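Local coordinates for protein N-acetylglucosamine-6-phosphate deacetylase (Mycobacterium smegmatis, PDB 6FV4) that probably removes the acetyl group from N-acetylglucosamine 6-phosphate, as a metal-dependent hydrolase of the NagA family, at residues 200-205 with 218-223; 214-219 with 245-250. The protein carries 1 engineered substitution. One frame throughout, in Å; residues are numbered along the deposited sequence.

Contact 1 of 2, residues 200-205 with 218-223. With CD (cadmium ion), chain J.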
ATOM      1  N   ALA B 200     -13.136  10.666  15.747  1.00 28.67           N
ATOM      2  CA  ALA B 200     -12.515   9.533  16.412  1.00 25.49           C
ATOM      3  C   ALA B 200     -11.343   9.075  15.552  1.00 29.88           C
ATOM      4  O   ALA B 200     -11.521   8.772  14.366  1.00 28.62           O
ATOM      5  CB  ALA B 200     -13.530   8.414  16.638  1.00 27.24           C
ATOM      6  N   ALA B 201     -10.143   9.065  16.133  1.00 28.27           N
ATOM      7  CA  ALA B 201      -8.946   8.584  15.462  1.00 29.74           C
ATOM      8  C   ALA B 201      -8.516   7.254  16.069  1.00 30.31           C
ATOM      9  O   ALA B 201      -8.743   7.006  17.251  1.00 28.52           O
ATOM     10  CB  ALA B 201      -7.809   9.612  15.563  1.00 25.51           C
ATOM     11  N   VAL B 202      -7.916   6.376  15.247  1.00 30.39           N
ATOM     12  CA  VAL B 202      -7.364   5.105  15.721  1.00 29.51           C
ATOM     13  C   VAL B 202      -5.858   5.272  15.856  1.00 27.91           C
ATOM     14  O   VAL B 202      -5.202   5.785  14.943  1.00 29.04           O
ATOM     15  CB  VAL B 202      -7.699   3.936  14.770  1.00 29.40           C
ATOM     16  CG1 VAL B 202      -6.886   2.693  15.134  1.00 29.94           C
ATOM     17  CG2 VAL B 202      -9.154   3.591  14.829  1.00 28.48           C
ATOM     18  N   GLY B 203      -5.305   4.843  16.984  1.00 25.82           N
ATOM     19  CA  GLY B 203      -3.888   5.025  17.226  1.00 24.09           C
ATOM     20  C   GLY B 203      -3.495   4.344  18.517  1.00 25.93           C
ATOM     21  O   GLY B 203      -4.346   3.879  19.283  1.00 27.87           O
ATOM     22  N   HIS B 204      -2.179   4.265  18.729  1.00 24.83           N
ATOM     23  CA  HIS B 204      -1.589   3.761  19.973  1.00 28.26           C
ATOM     24  C   HIS B 204      -2.239   2.454  20.415  1.00 30.01           C
ATOM     25  O   HIS B 204      -2.747   2.326  21.527  1.00 29.74           O
ATOM     26  CB  HIS B 204      -1.687   4.817  21.074  1.00 28.57           C
ATOM     27  CG  HIS B 204      -0.637   5.862  20.957  1.00 23.00           C
ATOM     28  ND1 HIS B 204       0.520   5.843  21.706  1.00 23.58           N
ATOM     29  CD2 HIS B 204      -0.548   6.938  20.144  1.00 21.82           C
ATOM     30  CE1 HIS B 204       1.276   6.870  21.368  1.00 27.85           C
ATOM     31  NE2 HIS B 204       0.655   7.547  20.417  1.00 22.79           N
ATOM     32  N   THR B 205      -2.194   1.470  19.515  1.00 30.78           N
ATOM     33  CA  THR B 205      -3.061   0.320  19.647  1.00 26.42           C
ATOM     34  C   THR B 205      -2.369  -0.935  19.137  1.00 32.79           C
ATOM     35  O   THR B 205      -1.545  -0.887  18.221  1.00 28.17           O
ATOM     36  CB  THR B 205      -4.372   0.557  18.889  1.00 29.39           C
ATOM     37  OG1 THR B 205      -5.159  -0.638  18.899  1.00 35.08           O
ATOM     38  CG2 THR B 205      -4.097   0.979  17.452  1.00 32.20           C
ATOM     39  N   ALA B 218     -17.775   1.857  13.317  1.00 31.18           N
ATOM     40  CA  ALA B 218     -18.384   2.626  14.394  1.00 32.05           C
ATOM     41  C   ALA B 218     -18.199   4.131  14.225  1.00 32.17           C
ATOM     42  O   ALA B 218     -18.775   4.908  14.999  1.00 33.16           O
ATOM     43  CB  ALA B 218     -17.811   2.174  15.739  1.00 32.13           C
ATOM     44  N   GLY B 219     -17.407   4.566  13.248  1.00 30.63           N
ATOM     45  CA  GLY B 219     -17.293   5.981  12.941  1.00 28.69           C
ATOM     46  C   GLY B 219     -15.904   6.571  13.018  1.00 26.12           C
ATOM     47  O   GLY B 219     -15.763   7.787  12.819  1.00 30.50           O
ATOM     48  N   ALA B 220     -14.856   5.800  13.288  1.00 27.23           N
ATOM     49  CA  ALA B 220     -13.517   6.365  13.269  1.00 27.86           C
ATOM     50  C   ALA B 220     -13.154   6.754  11.842  1.00 27.52           C
ATOM     51  O   ALA B 220     -13.450   6.020  10.897  1.00 28.94           O
ATOM     52  CB  ALA B 220     -12.511   5.361  13.840  1.00 27.92           C
ATOM     53  N   THR B 221     -12.535   7.930  11.679  1.00 23.12           N
ATOM     54  CA  THR B 221     -12.248   8.454  10.344  1.00 27.88           C
ATOM     55  C   THR B 221     -10.814   8.936  10.182  1.00 28.99           C
ATOM     56  O   THR B 221     -10.492   9.521   9.136  1.00 26.92           O
ATOM     57  CB  THR B 221     -13.178   9.622   9.984  1.00 30.36           C
ATOM     58  OG1 THR B 221     -13.088  10.639  10.996  1.00 28.14           O
ATOM     59  CG2 THR B 221     -14.625   9.158   9.816  1.00 30.50           C
ATOM     60  N   VAL B 222      -9.959   8.753  11.193  1.00 27.21           N
ATOM     61  CA  VAL B 222      -8.574   9.211  11.132  1.00 28.11           C
ATOM     62  C   VAL B 222      -7.675   8.123  11.703  1.00 29.17           C
ATOM     63  O   VAL B 222      -8.050   7.447  12.669  1.00 30.35           O
ATOM     64  CB  VAL B 222      -8.379  10.553  11.874  1.00 26.57           C
ATOM     65  CG1 VAL B 222      -6.896  10.869  12.049  1.00 24.04           C
ATOM     66  CG2 VAL B 222      -9.075  11.701  11.115  1.00 26.21           C
ATOM     67  N   GLY B 223      -6.516   7.919  11.078  1.00 27.63           N
ATOM     68  CA  GLY B 223      -5.445   7.128  11.660  1.00 25.87           C
ATOM     69  C   GLY B 223      -4.379   8.031  12.253  1.00 29.05           C
ATOM     70  O   GLY B 223      -3.783   8.845  11.544  1.00 26.58           O
TER
HETATM   71 CD    CD J 403       1.832   9.429  19.698  1.00 27.76          CD
HETATM   72  O   HOH W   1     -14.668  10.170  13.226  1.00 24.57           O
HETATM   73  O   HOH W   2       4.195   8.365  19.619  1.00 31.32           O
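Ala-201 and Val-222 pair as neighbours in two parallel strands of the amidohydrolase barrel, with Val-202 and Gly-223 as the next pair. The strands close a beta-alpha-beta unit through helix 209-217. Two backbone bonds join them. Val-202 N gives to Val-222 O at 2.8 Å, and Thr-221 N gives to Ala-200 O at 3.0 Å. The same Val-222 O also lies 3.1 Å from Ala-201 CA, a CA-H...O contact.

Both faces are buried and closely packed. Ala-201 CB meets Val-222 CG1 on one. On the other, Val-202 turns CG2 anti to its carbonyl carbon, which brings Val-202 CG2 to 3.9 Å from Ala-220 CB. Gly-219 and Thr-221 form the looser, partly exposed side. There a water takes a bond from Ala-200 N and gives one to Gly-219 O, and it also bonds Thr-221 OG1. It links strand 199-202 to the residues just after helix 209-217.

Beyond the paired residues, segment 200-205 supplies one ligand of the cadmium ion, His-204. Glu-138, His-150 and His-225 also bind this ion. His-204 NE2 meets the cadmium at 2.3 Å.

Contact 2 of 2, residues 214-219 with 245-250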
ATOM      1  N   ALA B 214     -13.765  -2.676  12.735  1.00 29.69           N
ATOM      2  CA  ALA B 214     -14.957  -2.432  13.548  1.00 34.92           C
ATOM      3  C   ALA B 214     -14.984  -1.002  14.068  1.00 29.23           C
ATOM      4  O   ALA B 214     -16.033  -0.357  14.059  1.00 30.57           O
ATOM      5  CB  ALA B 214     -15.027  -3.418  14.717  1.00 33.83           C
ATOM      6  N   ALA B 215     -13.828  -0.488  14.496  1.00 27.12           N
ATOM      7  CA  ALA B 215     -13.707   0.909  14.892  1.00 28.25           C
ATOM      8  C   ALA B 215     -14.072   1.853  13.750  1.00 30.29           C
ATOM      9  O   ALA B 215     -14.735   2.871  13.968  1.00 27.13           O
ATOM     10  CB  ALA B 215     -12.285   1.177  15.400  1.00 28.06           C
ATOM     11  N   ILE B 216     -13.680   1.514  12.519  1.00 28.00           N
ATOM     12  CA  ILE B 216     -14.021   2.341  11.363  1.00 28.04           C
ATOM     13  C   ILE B 216     -15.524   2.307  11.091  1.00 30.57           C
ATOM     14  O   ILE B 216     -16.138   3.340  10.783  1.00 31.94           O
ATOM     15  CB  ILE B 216     -13.205   1.885  10.134  1.00 27.27           C
ATOM     16  CG1 ILE B 216     -11.711   2.092  10.398  1.00 28.06           C
ATOM     17  CG2 ILE B 216     -13.659   2.622   8.884  1.00 25.06           C
ATOM     18  CD1 ILE B 216     -10.786   1.414   9.344  1.00 25.03           C
ATOM     19  N   ASP B 217     -16.140   1.125  11.193  1.00 33.03           N
ATOM     20  CA  ASP B 217     -17.586   1.014  11.021  1.00 33.26           C
ATOM     21  C   ASP B 217     -18.341   1.772  12.115  1.00 33.69           C
ATOM     22  O   ASP B 217     -19.436   2.287  11.868  1.00 35.66           O
ATOM     23  CB  ASP B 217     -17.992  -0.458  11.008  1.00 34.31           C
ATOM     24  CG  ASP B 217     -17.444  -1.219   9.782  1.00 43.78           C
ATOM     25  OD1 ASP B 217     -16.816  -0.590   8.897  1.00 48.04           O
ATOM     26  OD2 ASP B 217     -17.634  -2.459   9.704  1.00 48.23           O
ATOM     27  N   ALA B 218     -17.775   1.857  13.317  1.00 31.18           N
ATOM     28  CA  ALA B 218     -18.384   2.626  14.394  1.00 32.05           C
ATOM     29  C   ALA B 218     -18.199   4.131  14.225  1.00 32.17           C
ATOM     30  O   ALA B 218     -18.775   4.908  14.999  1.00 33.16           O
ATOM     31  CB  ALA B 218     -17.811   2.174  15.739  1.00 32.13           C
ATOM     32  N   GLY B 219     -17.407   4.566  13.248  1.00 30.63           N
ATOM     33  CA  GLY B 219     -17.293   5.981  12.941  1.00 28.69           C
ATOM     34  C   GLY B 219     -15.904   6.571  13.018  1.00 26.12           C
ATOM     35  O   GLY B 219     -15.763   7.787  12.819  1.00 30.50           O
ATOM     36  N   THR B 245      -5.870   2.088   5.747  1.00 30.96           N
ATOM     37  CA  THR B 245      -5.643   2.497   4.365  1.00 26.95           C
ATOM     38  C   THR B 245      -6.727   1.984   3.432  1.00 27.43           C
ATOM     39  O   THR B 245      -6.984   2.607   2.394  1.00 28.61           O
ATOM     40  CB  THR B 245      -4.271   2.034   3.861  1.00 26.06           C
ATOM     41  OG1 THR B 245      -4.099   0.635   4.103  1.00 30.94           O
ATOM     42  CG2 THR B 245      -3.154   2.796   4.553  1.00 28.72           C
ATOM     43  N   GLU B 246      -7.380   0.881   3.799  1.00 24.54           N
ATOM     44  CA  GLU B 246      -8.353   0.241   2.927  1.00 26.06           C
ATOM     45  C   GLU B 246      -9.635   1.061   2.794  1.00 31.87           C
ATOM     46  O   GLU B 246     -10.221   1.121   1.710  1.00 29.22           O
ATOM     47  CB  GLU B 246      -8.629  -1.156   3.471  1.00 30.17           C
ATOM     48  CG  GLU B 246      -9.982  -1.752   3.214  1.00 38.68           C
ATOM     49  CD  GLU B 246     -10.103  -3.131   3.853  1.00 37.32           C
ATOM     50  OE1 GLU B 246     -10.571  -3.233   5.005  1.00 41.02           O
ATOM     51  OE2 GLU B 246      -9.691  -4.114   3.210  1.00 42.74           O
ATOM     52  N   ASP B 247     -10.078   1.719   3.873  1.00 30.37           N
ATOM     53  CA  ASP B 247     -11.408   2.321   3.922  1.00 29.24           C
ATOM     54  C   ASP B 247     -11.390   3.793   3.494  1.00 30.37           C
ATOM     55  O   ASP B 247     -10.667   4.608   4.076  1.00 27.83           O
ATOM     56  CB  ASP B 247     -11.977   2.194   5.327  1.00 32.20           C
ATOM     57  CG  ASP B 247     -13.461   2.498   5.373  1.00 32.56           C
ATOM     58  OD1 ASP B 247     -13.839   3.652   5.059  1.00 32.65           O
ATOM     59  OD2 ASP B 247     -14.238   1.572   5.682  1.00 33.05           O
ATOM     60  N   SER B 248     -12.218   4.138   2.499  1.00 23.51           N
ATOM     61  CA  SER B 248     -12.180   5.478   1.919  1.00 24.88           C
ATOM     62  C   SER B 248     -12.624   6.563   2.898  1.00 27.62           C
ATOM     63  O   SER B 248     -12.350   7.749   2.660  1.00 26.60           O
ATOM     64  CB  SER B 248     -13.062   5.534   0.667  1.00 33.27           C
ATOM     65  OG  SER B 248     -14.420   5.263   0.991  1.00 36.23           O
ATOM     66  N   ARG B 249     -13.307   6.193   3.978  1.00 26.07           N
ATOM     67  CA  ARG B 249     -13.736   7.177   4.970  1.00 27.92           C
ATOM     68  C   ARG B 249     -12.591   7.706   5.828  1.00 32.05           C
ATOM     69  O   ARG B 249     -12.784   8.691   6.558  1.00 30.28           O
ATOM     70  CB  ARG B 249     -14.783   6.559   5.897  1.00 27.40           C
ATOM     71  CG  ARG B 249     -16.143   6.313   5.244  1.00 32.73           C
ATOM     72  CD  ARG B 249     -17.043   5.527   6.182  1.00 33.68           C
ATOM     73  NE  ARG B 249     -16.600   4.144   6.294  1.00 35.47           N
ATOM     74  CZ  ARG B 249     -17.250   3.197   6.957  1.00 33.82           C
ATOM     75  NH1 ARG B 249     -18.391   3.474   7.580  1.00 37.67           N
ATOM     76  NH2 ARG B 249     -16.753   1.968   6.999  1.00 36.54           N
ATOM     77  N   VAL B 250     -11.426   7.060   5.798  1.00 25.81           N
ATOM     78  CA  VAL B 250     -10.351   7.338   6.745  1.00 26.63           C
ATOM     79  C   VAL B 250      -9.297   8.204   6.078  1.00 27.50           C
ATOM     80  O   VAL B 250      -8.853   7.910   4.958  1.00 26.15           O
ATOM     81  CB  VAL B 250      -9.726   6.037   7.273  1.00 31.36           C
ATOM     82  CG1 VAL B 250      -8.504   6.352   8.149  1.00 26.07           C
ATOM     83  CG2 VAL B 250     -10.764   5.225   8.044  1.00 23.21           C
TER
HETATM   84  O   HOH W   3     -20.150   1.542   8.881  1.00 45.66           O
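The last turn of helix 209-217 lies beside a type I beta turn, Asp-247 to Val-250, that follows helix 240-246, and the closest CA atoms, those of Ile-216 and Val-250, are 7.7 Å apart. The contact joins the end of a helix on the outside of the amidohydrolase barrel to the turn leading into barrel strand 251-255. The helix ends in a Schellman motif at Gly-219, whose N reaches back to Ile-216 O. The beta turn is braced by an Asx turn, in which Asp-247 OD1 accepts from Arg-249 N at 2.8 Å. Val-250 N bonds Asp-247 O and closes the turn.

Ile-216 is the apolar centre. Its CG2 lies anti to the backbone N and points at the turn. Ile-216 CG2 sits 3.4 Å from Asp-247 OD2 and 4.0 Å from Val-250 CG2. The Ile-216 and Val-250 side chains cross at about a right angle, and CD1 of Ile-216 also reaches Val-250 CG2. Ala-243 of helix 240-246 packs on Ile-216 as well.

A salt-bridge network runs along the more exposed side. Arg-249 grips Asp-247 side-on, with NE on OD1 and NH2 on OD2, and both oxygens lie close to the guanidinium plane. The bond from Arg-249 NH2 to Asp-247 OD2 is 2.9 Å long and nearly straight at 174°. Asp-247 OD1 thus takes two donors, the side chain and the backbone N of Arg-249. This grip probably limits rotation of the guanidinium group. Ile-216 O lies above one face of it, off its centre.

The CA-CB bond of Asp-217 points away from the turn, yet its carboxylate reaches Arg-249. The carboxylate and guanidinium planes are 37° apart. A water accepts from Arg-249 NH1 and gives to Asp-217 O. In the direct bond, Arg-249 NH2 meets Asp-217 OD1 on its anti side at 3.2 Å.

In the fold
From the N terminus, the chain runs along strand 199-202, passes the metal-binding loop, and turns back through helix 209-217. Contact 1 closes this excursion when strand 222-223 lies down beside strand 199-202. Contact 2 starts before that loop has closed, at 214-219, and ends at 245-250, so the two loops overlap without nesting. They share Ala-218 and Gly-219, and their centres are about 8 Å apart. Ala-220 N probably bonds Ala-215 O, while Thr-221 packs on Arg-249. Contact 1 joins neighbouring barrel strands. Contact 2 ties the helix outside them to the turn leading into strand 251-255, the next strand beside 222-223.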